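Local coordinates for phospholipase C beta (Meleagris gallopavo, PDB 1JAD), which belongs to the phospholipase C beta family and, in its C-terminal fragment, forms an elongated bundle of long helices that associates with a second copy of itself, at residues A[8-16]-A[128-139]; A[83-92]-A[227-238]. All coordinates share one frame; numbering follows the deposited sequence.

Overall arrangement
The chain begins with an irregular segment, passes through helices 21-24 and 28-64, and then runs along the very long helices 75-155 and 161-245. In interaction 1, residues 128-139 of helix 75-155 come back to segment 8-16. This closes a mostly helical loop of 111 residues. Interaction 2 joins 83-92 of the same helix to 227-238 of helix 161-245, closing the long hairpin far from its turn. The segments alternate along the chain, so the two loops cross rather than nest. The centres of interactions 1 and 2 are about 67 Å apart, on opposite sides of the chain's centre. Helix 75-155 connects them, and both touch the second subunit.

Interaction 1: residues A[8-16]-A[128-139]; sequences KEVTQLPEP and LKESSESNIKDI
N135 turns its CG away from its own carbonyl carbon (chi1 -70°), and this carries the amide across to Q12. ND2 of N135 donates to Q12 O at 3.0 Å, with an N-H...O angle of 161°. The donor stands well above the carbonyl plane of Q12, while the acceptor lies close to the amide plane of N135. L13 also has its CG anti to the carbonyl carbon, and its CD2 drops against the helix. That methyl lies 3.3 Å from N135 ND2 and 3.6 Å from S132 CA. The segment 8-16 has no regular structure. It runs antiparallel to 128-139 and lies along the hairpin of helices 75-155 and 161-245. From the second of these, L186 touches T11 and N135, K189 NZ hydrogen-bonds to T11 O, and T190 meets L13. S132 OG and T190 OG1 share a hydrogen bond. Further along, the ring of P14 sits over S131, its CD 3.3 Å from S131 OG. L128 CD1 fills in beside it, 3.9 Å from P14 CD and 4.0 Å from L13 CB. At the other end, V10 O approaches N135 CB at 3.6 Å. V10 and I139 also meet here, but the detail is doubtful.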
loop_
_atom_site.group_PDB
_atom_site.type_symbol
_atom_site.label_atom_id
_atom_site.label_comp_id
_atom_site.label_asym_id
_atom_site.label_seq_id
_atom_site.Cartn_x
_atom_site.Cartn_y
_atom_site.Cartn_z
ATOM N N LYS A 8 4.416 15.308 29.253
ATOM C CA LYS A 8 3.260 15.105 28.384
ATOM C C LYS A 8 2.769 16.389 27.713
ATOM O O LYS A 8 1.949 16.349 26.789
ATOM C CB LYS A 8 2.112 14.453 29.172
ATOM C CG LYS A 8 1.666 15.204 30.420
ATOM C CD LYS A 8 2.762 15.228 31.476
ATOM C CE LYS A 8 2.312 15.950 32.736
ATOM N NZ LYS A 8 3.408 15.997 33.743
ATOM N N GLU A 9 3.271 17.524 28.180
ATOM C CA GLU A 9 2.884 18.806 27.614
ATOM C C GLU A 9 3.748 19.087 26.383
ATOM O O GLU A 9 3.272 19.599 25.368
ATOM C CB GLU A 9 3.090 19.926 28.643
ATOM C CG GLU A 9 2.414 19.695 29.991
ATOM C CD GLU A 9 2.618 20.859 30.956
ATOM O OE1 GLU A 9 3.789 21.240 31.188
ATOM O OE2 GLU A 9 1.611 21.387 31.486
ATOM N N VAL A 10 5.021 18.725 26.481
ATOM C CA VAL A 10 5.971 18.969 25.406
ATOM C C VAL A 10 6.284 17.777 24.494
ATOM O O VAL A 10 7.076 17.910 23.562
ATOM C CB VAL A 10 7.293 19.527 25.988
ATOM C CG1 VAL A 10 7.027 20.836 26.723
ATOM C CG2 VAL A 10 7.925 18.513 26.928
ATOM N N THR A 11 5.673 16.622 24.756
ATOM C CA THR A 11 5.891 15.436 23.922
ATOM C C THR A 11 4.562 14.912 23.388
ATOM O O THR A 11 4.420 13.714 23.141
ATOM C CB THR A 11 6.542 14.273 24.707
ATOM O OG1 THR A 11 5.609 13.747 25.661
ATOM C CG2 THR A 11 7.783 14.750 25.428
ATOM N N GLN A 12 3.588 15.797 23.211
ATOM C CA GLN A 12 2.281 15.361 22.733
ATOM C C GLN A 12 2.209 15.167 21.218
ATOM O O GLN A 12 2.573 16.053 20.436
ATOM C CB GLN A 12 1.196 16.331 23.210
ATOM C CG GLN A 12 -0.209 15.948 22.764
ATOM C CD GLN A 12 -1.285 16.611 23.604
ATOM O OE1 GLN A 12 -1.267 17.825 23.808
ATOM N NE2 GLN A 12 -2.231 15.813 24.095
ATOM N N LEU A 13 1.733 13.991 20.821
ATOM C CA LEU A 13 1.614 13.634 19.416
ATOM C C LEU A 13 0.194 13.198 19.058
ATOM O O LEU A 13 -0.568 12.775 19.924
ATOM C CB LEU A 13 2.603 12.507 19.100
ATOM C CG LEU A 13 4.084 12.807 19.371
ATOM C CD1 LEU A 13 4.917 11.552 19.137
ATOM C CD2 LEU A 13 4.555 13.955 18.478
ATOM N N PRO A 14 -0.185 13.312 17.771
ATOM C CA PRO A 14 -1.514 12.930 17.284
ATOM C C PRO A 14 -1.729 11.429 17.408
ATOM O O PRO A 14 -1.060 10.638 16.735
ATOM C CB PRO A 14 -1.481 13.378 15.820
ATOM C CG PRO A 14 -0.477 14.516 15.843
ATOM C CD PRO A 14 0.606 13.842 16.653
ATOM N N GLU A 15 -2.663 11.039 18.265
ATOM C CA GLU A 15 -2.950 9.628 18.463
ATOM C C GLU A 15 -3.308 8.904 17.154
ATOM O O GLU A 15 -4.169 9.346 16.397
ATOM C CB GLU A 15 -4.054 9.458 19.525
ATOM C CG GLU A 15 -5.241 10.429 19.458
ATOM C CD GLU A 15 -4.937 11.834 19.993
ATOM O OE1 GLU A 15 -5.889 12.640 20.074
ATOM O OE2 GLU A 15 -3.772 12.142 20.333
ATOM N N PRO A 16 -2.645 7.764 16.889
ATOM C CA PRO A 16 -2.827 6.929 15.700
ATOM C C PRO A 16 -4.266 6.616 15.307
ATOM O O PRO A 16 -5.008 6.019 16.076
ATOM C CB PRO A 16 -2.038 5.674 16.061
ATOM C CG PRO A 16 -0.887 6.258 16.829
ATOM C CD PRO A 16 -1.670 7.122 17.790
ATOM N N LEU A 128 1.901 13.288 11.689
ATOM C CA LEU A 128 2.610 12.824 12.878
ATOM C C LEU A 128 4.041 13.364 12.867
ATOM O O LEU A 128 4.497 13.962 13.845
ATOM C CB LEU A 128 2.612 11.295 12.918
ATOM C CG LEU A 128 3.411 10.581 14.007
ATOM C CD1 LEU A 128 2.904 10.973 15.407
ATOM C CD2 LEU A 128 3.282 9.082 13.785
ATOM N N LYS A 129 4.732 13.184 11.742
ATOM C CA LYS A 129 6.103 13.661 11.594
ATOM C C LYS A 129 6.269 15.167 11.762
ATOM O O LYS A 129 7.212 15.603 12.430
ATOM C CB LYS A 129 6.686 13.234 10.243
ATOM C CG LYS A 129 6.772 11.733 10.074
ATOM C CD LYS A 129 7.699 11.333 8.933
ATOM C CE LYS A 129 7.774 9.814 8.826
ATOM N NZ LYS A 129 8.775 9.395 7.817
ATOM N N GLU A 130 5.385 15.969 11.171
ATOM C CA GLU A 130 5.519 17.414 11.327
ATOM C C GLU A 130 5.282 17.792 12.778
ATOM O O GLU A 130 5.972 18.642 13.332
ATOM C CB GLU A 130 4.532 18.181 10.442
ATOM C CG GLU A 130 4.729 17.959 8.947
ATOM C CD GLU A 130 4.027 19.009 8.092
ATOM O OE1 GLU A 130 2.793 19.175 8.209
ATOM O OE2 GLU A 130 4.722 19.672 7.294
ATOM N N SER A 131 4.290 17.154 13.385
ATOM C CA SER A 131 3.951 17.397 14.780
ATOM C C SER A 131 5.177 17.132 15.660
ATOM O O SER A 131 5.594 17.981 16.454
ATOM C CB SER A 131 2.798 16.472 15.181
ATOM O OG SER A 131 2.506 16.585 16.554
ATOM N N SER A 132 5.750 15.943 15.506
ATOM C CA SER A 132 6.932 15.546 16.258
ATOM C C SER A 132 8.024 16.599 16.152
ATOM O O SER A 132 8.486 17.135 17.160
ATOM C CB SER A 132 7.445 14.218 15.714
ATOM O OG SER A 132 8.723 13.914 16.233
ATOM N N GLU A 133 8.435 16.898 14.923
ATOM C CA GLU A 133 9.482 17.890 14.693
ATOM C C GLU A 133 9.095 19.245 15.239
ATOM O O GLU A 133 9.951 20.034 15.647
ATOM C CB GLU A 133 9.788 18.028 13.199
ATOM C CG GLU A 133 10.528 16.849 12.591
ATOM C CD GLU A 133 11.814 16.521 13.339
ATOM O OE1 GLU A 133 12.520 17.457 13.796
ATOM O OE2 GLU A 133 12.133 15.316 13.447
ATOM N N SER A 134 7.803 19.529 15.231
ATOM C CA SER A 134 7.330 20.799 15.748
ATOM C C SER A 134 7.577 20.842 17.259
ATOM O O SER A 134 7.918 21.887 17.803
ATOM C CB SER A 134 5.845 20.967 15.437
ATOM O OG SER A 134 5.398 22.242 15.861
ATOM N N ASN A 135 7.407 19.709 17.938
ATOM C CA ASN A 135 7.659 19.670 19.377
ATOM C C ASN A 135 9.128 19.922 19.613
ATOM O O ASN A 135 9.501 20.698 20.487
ATOM C CB ASN A 135 7.294 18.317 19.991
ATOM C CG ASN A 135 5.805 18.081 20.028
ATOM O OD1 ASN A 135 5.042 18.977 20.384
ATOM N ND2 ASN A 135 5.382 16.867 19.692
ATOM N N ILE A 136 9.962 19.258 18.820
ATOM C CA ILE A 136 11.403 19.416 18.931
ATOM C C ILE A 136 11.819 20.870 18.812
ATOM O O ILE A 136 12.716 21.322 19.532
ATOM C CB ILE A 136 12.160 18.640 17.842
ATOM C CG1 ILE A 136 11.917 17.142 18.011
ATOM C CG2 ILE A 136 13.659 18.979 17.911
ATOM C CD1 ILE A 136 12.637 16.285 16.983
ATOM N N LYS A 137 11.176 21.604 17.904
ATOM C CA LYS A 137 11.529 23.000 17.712
ATOM C C LYS A 137 11.189 23.823 18.952
ATOM O O LYS A 137 12.024 24.577 19.461
ATOM C CB LYS A 137 10.812 23.587 16.483
ATOM C CG LYS A 137 11.439 24.888 15.997
ATOM C CD LYS A 137 10.749 25.513 14.783
ATOM C CE LYS A 137 9.415 26.155 15.152
ATOM N NZ LYS A 137 8.798 26.903 14.007
ATOM N N ASP A 138 9.965 23.677 19.445
ATOM C CA ASP A 138 9.538 24.431 20.613
ATOM C C ASP A 138 10.226 23.955 21.909
ATOM O O ASP A 138 10.377 24.706 22.869
ATOM C CB ASP A 138 8.010 24.398 20.682
ATOM C CG ASP A 138 7.362 25.163 19.504
ATOM O OD1 ASP A 138 7.552 26.401 19.408
ATOM O OD2 ASP A 138 6.682 24.539 18.657
ATOM N N ILE A 139 10.671 22.712 21.926
ATOM C CA ILE A 139 11.396 22.200 23.078
ATOM C C ILE A 139 12.728 22.953 23.140
ATOM O O ILE A 139 13.150 23.421 24.203
ATOM C CB ILE A 139 11.664 20.684 22.925
ATOM C CG1 ILE A 139 10.364 19.913 23.120
ATOM C CG2 ILE A 139 12.722 20.227 23.907
ATOM C CD1 ILE A 139 9.755 20.143 24.461
#

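Interaction 2: residues A[83-92]-A[227-238]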
loop_
_atom_site.group_PDB
_atom_site.type_symbol
_atom_site.label_atom_id
_atom_site.label_comp_id
_atom_site.label_asym_id
_atom_site.label_seq_id
_atom_site.Cartn_x
_atom_site.Cartn_y
_atom_site.Cartn_z
ATOM N N LEU A 83 -32.035 -26.866 -29.803
ATOM C CA LEU A 83 -32.390 -25.572 -29.230
ATOM C C LEU A 83 -31.981 -25.560 -27.766
ATOM O O LEU A 83 -31.346 -24.624 -27.288
ATOM C CB LEU A 83 -33.898 -25.357 -29.330
ATOM C CG LEU A 83 -34.463 -24.107 -28.659
ATOM C CD1 LEU A 83 -33.857 -22.859 -29.276
ATOM C CD2 LEU A 83 -35.975 -24.098 -28.817
ATOM N N GLU A 84 -32.356 -26.625 -27.067
ATOM C CA GLU A 84 -32.048 -26.784 -25.658
ATOM C C GLU A 84 -30.563 -26.654 -25.364
ATOM O O GLU A 84 -30.179 -26.017 -24.384
ATOM C CB GLU A 84 -32.563 -28.139 -25.161
ATOM C CG GLU A 84 -34.084 -28.220 -25.121
ATOM C CD GLU A 84 -34.605 -29.540 -24.579
ATOM O OE1 GLU A 84 -34.203 -29.936 -23.462
ATOM O OE2 GLU A 84 -35.433 -30.177 -25.262
HETATM N N MSE A 85 -29.729 -27.237 -26.222
HETATM C CA MSE A 85 -28.291 -27.188 -26.014
HETATM C C MSE A 85 -27.680 -25.819 -26.320
HETATM O O MSE A 85 -26.685 -25.436 -25.705
HETATM C CB MSE A 85 -27.599 -28.281 -26.836
HETATM C CG MSE A 85 -26.169 -28.589 -26.372
HETATM SE SE MSE A 85 -26.049 -29.084 -24.585
HETATM C CE MSE A 85 -27.236 -30.502 -24.532
ATOM N N GLU A 86 -28.258 -25.079 -27.263
ATOM C CA GLU A 86 -27.734 -23.753 -27.568
ATOM C C GLU A 86 -28.131 -22.778 -26.467
ATOM O O GLU A 86 -27.466 -21.762 -26.251
ATOM C CB GLU A 86 -28.238 -23.255 -28.917
ATOM C CG GLU A 86 -27.515 -23.875 -30.097
ATOM C CD GLU A 86 -27.958 -23.287 -31.424
ATOM O OE1 GLU A 86 -27.945 -22.042 -31.562
ATOM O OE2 GLU A 86 -28.311 -24.072 -32.332
ATOM N N LEU A 87 -29.226 -23.084 -25.780
ATOM C CA LEU A 87 -29.657 -22.251 -24.673
ATOM C C LEU A 87 -28.762 -22.600 -23.492
ATOM O O LEU A 87 -28.293 -21.718 -22.788
ATOM C CB LEU A 87 -31.125 -22.509 -24.324
ATOM C CG LEU A 87 -32.148 -21.940 -25.317
ATOM C CD1 LEU A 87 -33.548 -22.376 -24.891
ATOM C CD2 LEU A 87 -32.042 -20.413 -25.369
ATOM N N ILE A 88 -28.521 -23.891 -23.281
ATOM C CA ILE A 88 -27.646 -24.313 -22.196
ATOM C C ILE A 88 -26.294 -23.614 -22.366
ATOM O O ILE A 88 -25.813 -22.943 -21.447
ATOM C CB ILE A 88 -27.412 -25.833 -22.211
ATOM C CG1 ILE A 88 -28.697 -26.571 -21.840
ATOM C CG2 ILE A 88 -26.292 -26.195 -21.235
ATOM C CD1 ILE A 88 -29.119 -26.369 -20.412
ATOM N N HIS A 89 -25.683 -23.767 -23.540
ATOM C CA HIS A 89 -24.402 -23.126 -23.793
ATOM C C HIS A 89 -24.482 -21.629 -23.591
ATOM O O HIS A 89 -23.569 -21.025 -23.026
ATOM C CB HIS A 89 -23.895 -23.450 -25.198
ATOM C CG HIS A 89 -23.365 -24.844 -25.331
ATOM N ND1 HIS A 89 -22.778 -25.315 -26.486
ATOM C CD2 HIS A 89 -23.318 -25.867 -24.442
ATOM C CE1 HIS A 89 -22.393 -26.567 -26.302
ATOM N NE2 HIS A 89 -22.707 -26.926 -25.071
ATOM N N LEU A 90 -25.571 -21.018 -24.044
ATOM C CA LEU A 90 -25.732 -19.579 -23.855
ATOM C C LEU A 90 -25.750 -19.265 -22.360
ATOM O O LEU A 90 -25.219 -18.246 -21.922
ATOM C CB LEU A 90 -27.039 -19.085 -24.474
ATOM C CG LEU A 90 -27.285 -17.608 -24.173
ATOM C CD1 LEU A 90 -26.144 -16.795 -24.750
ATOM C CD2 LEU A 90 -28.617 -17.162 -24.741
ATOM N N GLY A 91 -26.382 -20.140 -21.585
ATOM C CA GLY A 91 -26.447 -19.931 -20.151
ATOM C C GLY A 91 -25.063 -20.028 -19.542
ATOM O O GLY A 91 -24.678 -19.203 -18.706
ATOM N N GLU A 92 -24.307 -21.030 -19.981
ATOM C CA GLU A 92 -22.953 -21.255 -19.480
ATOM C C GLU A 92 -22.032 -20.055 -19.673
ATOM O O GLU A 92 -21.347 -19.642 -18.734
ATOM C CB GLU A 92 -22.334 -22.496 -20.141
ATOM C CG GLU A 92 -23.009 -23.823 -19.748
ATOM C CD GLU A 92 -22.395 -25.051 -20.431
ATOM O OE1 GLU A 92 -22.757 -26.186 -20.051
ATOM O OE2 GLU A 92 -21.560 -24.890 -21.352
ATOM N N LEU A 227 -25.795 -22.411 -12.592
ATOM C CA LEU A 227 -25.457 -23.545 -13.445
ATOM C C LEU A 227 -26.190 -24.843 -13.071
ATOM O O LEU A 227 -26.526 -25.647 -13.937
ATOM C CB LEU A 227 -23.941 -23.771 -13.408
ATOM C CG LEU A 227 -23.335 -24.581 -14.551
ATOM C CD1 LEU A 227 -23.549 -23.811 -15.845
ATOM C CD2 LEU A 227 -21.845 -24.804 -14.324
ATOM N N LYS A 228 -26.439 -25.038 -11.782
ATOM C CA LYS A 228 -27.110 -26.240 -11.297
ATOM C C LYS A 228 -28.601 -26.270 -11.644
ATOM O O LYS A 228 -29.199 -27.339 -11.766
ATOM C CB LYS A 228 -26.882 -26.362 -9.781
ATOM C CG LYS A 228 -25.390 -26.527 -9.430
ATOM C CD LYS A 228 -25.051 -26.204 -7.972
ATOM C CE LYS A 228 -25.690 -27.160 -6.985
ATOM N NZ LYS A 228 -25.318 -26.799 -5.589
ATOM N N THR A 229 -29.199 -25.098 -11.812
ATOM C CA THR A 229 -30.610 -25.025 -12.161
ATOM C C THR A 229 -30.786 -24.783 -13.651
ATOM O O THR A 229 -31.862 -25.014 -14.196
ATOM C CB THR A 229 -31.325 -23.890 -11.414
ATOM O OG1 THR A 229 -30.646 -22.652 -11.663
ATOM C CG2 THR A 229 -31.372 -24.178 -9.924
ATOM N N LEU A 230 -29.721 -24.318 -14.299
ATOM C CA LEU A 230 -29.726 -24.020 -15.732
ATOM C C LEU A 230 -30.434 -25.050 -16.610
ATOM O O LEU A 230 -31.276 -24.684 -17.425
ATOM C CB LEU A 230 -28.288 -23.841 -16.235
ATOM C CG LEU A 230 -28.050 -23.603 -17.733
ATOM C CD1 LEU A 230 -28.722 -22.312 -18.188
ATOM C CD2 LEU A 230 -26.553 -23.543 -17.987
ATOM N N THR A 231 -30.093 -26.328 -16.453
ATOM C CA THR A 231 -30.700 -27.390 -17.259
ATOM C C THR A 231 -32.230 -27.410 -17.251
ATOM O O THR A 231 -32.852 -27.693 -18.267
ATOM C CB THR A 231 -30.197 -28.778 -16.817
ATOM O OG1 THR A 231 -28.780 -28.860 -17.010
ATOM C CG2 THR A 231 -30.874 -29.867 -17.625
ATOM N N VAL A 232 -32.831 -27.118 -16.102
ATOM C CA VAL A 232 -34.286 -27.102 -15.964
ATOM C C VAL A 232 -34.910 -25.792 -16.450
ATOM O O VAL A 232 -35.915 -25.804 -17.155
ATOM C CB VAL A 232 -34.712 -27.342 -14.489
ATOM C CG1 VAL A 232 -36.199 -27.121 -14.328
ATOM C CG2 VAL A 232 -34.366 -28.758 -14.076
ATOM N N GLU A 233 -34.318 -24.666 -16.075
ATOM C CA GLU A 233 -34.843 -23.366 -16.487
ATOM C C GLU A 233 -34.936 -23.227 -18.010
ATOM O O GLU A 233 -35.624 -22.340 -18.518
ATOM C CB GLU A 233 -33.973 -22.234 -15.923
ATOM C CG GLU A 233 -33.979 -22.118 -14.405
ATOM C CD GLU A 233 -33.085 -20.993 -13.912
ATOM O OE1 GLU A 233 -33.332 -19.830 -14.285
ATOM O OE2 GLU A 233 -32.132 -21.271 -13.153
ATOM N N VAL A 234 -34.238 -24.096 -18.734
ATOM C CA VAL A 234 -34.261 -24.045 -20.188
ATOM C C VAL A 234 -35.253 -25.037 -20.773
ATOM O O VAL A 234 -36.070 -24.673 -21.614
ATOM C CB VAL A 234 -32.861 -24.304 -20.789
ATOM C CG1 VAL A 234 -31.919 -23.186 -20.394
ATOM C CG2 VAL A 234 -32.324 -25.640 -20.319
ATOM N N GLN A 235 -35.187 -26.286 -20.323
ATOM C CA GLN A 235 -36.098 -27.313 -20.815
ATOM C C GLN A 235 -37.535 -26.834 -20.645
ATOM O O GLN A 235 -38.394 -27.130 -21.478
ATOM C CB GLN A 235 -35.881 -28.623 -20.058
ATOM C CG GLN A 235 -34.480 -29.189 -20.211
ATOM C CD GLN A 235 -34.294 -30.506 -19.486
ATOM O OE1 GLN A 235 -34.540 -30.603 -18.287
ATOM N NE2 GLN A 235 -33.851 -31.525 -20.211
ATOM N N GLU A 236 -37.786 -26.091 -19.568
ATOM C CA GLU A 236 -39.113 -25.550 -19.304
ATOM C C GLU A 236 -39.407 -24.394 -20.255
ATOM O O GLU A 236 -40.396 -24.424 -20.986
ATOM C CB GLU A 236 -39.231 -25.054 -17.859
ATOM C CG GLU A 236 -39.135 -26.138 -16.794
ATOM C CD GLU A 236 -39.400 -25.599 -15.388
ATOM O OE1 GLU A 236 -38.682 -24.670 -14.952
ATOM O OE2 GLU A 236 -40.329 -26.109 -14.717
HETATM N N MSE A 237 -38.549 -23.378 -20.243
HETATM C CA MSE A 237 -38.726 -22.218 -21.112
HETATM C C MSE A 237 -38.978 -22.666 -22.554
HETATM O O MSE A 237 -39.661 -21.979 -23.316
HETATM C CB MSE A 237 -37.493 -21.305 -21.026
HETATM C CG MSE A 237 -37.594 -19.997 -21.821
HETATM SE SE MSE A 237 -36.905 -20.041 -23.509
HETATM C CE MSE A 237 -35.163 -20.228 -23.134
ATOM N N VAL A 238 -38.435 -23.827 -22.917
ATOM C CA VAL A 238 -38.623 -24.376 -24.257
ATOM C C VAL A 238 -40.032 -24.950 -24.368
ATOM O O VAL A 238 -40.746 -24.672 -25.328
ATOM C CB VAL A 238 -37.607 -25.501 -24.567
ATOM C CG1 VAL A 238 -37.902 -26.110 -25.930
ATOM C CG2 VAL A 238 -36.192 -24.945 -24.542
#
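E84 OE2 makes a salt bridge to K80, one turn back on its own helix. The other oxygen, E84 OE1, leans on Q235, 3.3 Å from Q235 CG. Q235 NE2 lies 3.6 Å from E84 OE1 without a hydrogen bond. The carboxylate and amide planes are turned 61° apart. Nearer the backbone, CG of E84 rests on V238 CG2, and the two side chains cross at about a right angle.

Here the axes of 83-92 and 227-238 come within 9.5 Å, their directions 138° apart, an oblique, roughly antiparallel crossing. This is the packing of two arms of a helical hairpin. L83 and L87 on one arm face V234 and V238 on the other, each pair four residues apart. The selenomethionine M237 bends at both chi2 (-94°) and chi3, which brings its CE over L87. There M237 CE lies 3.2 Å from L87 CD1, a tight fit. I88 directs CD1 at V234, 3.3 Å from V234 CG2, and also touches T231 CA. L230 splits its two methyls: CD1 rests 3.8 Å from G91 CA, where there is no side chain, and CD2 lies 3.6 Å from I88 O. At the far end, E92 lays its CG against L227 CD1 at 3.9 Å and against L230 CD2.

Helix 28-64 adds Y59 against L83 and L55 against L87. V180 and I176 of the second subunit pack on L227 and T231. The charge of E84 is met by K80 within its own helix. No hydrogen bond joins the two segments, so cohesion here rests on the fit of apolar groups.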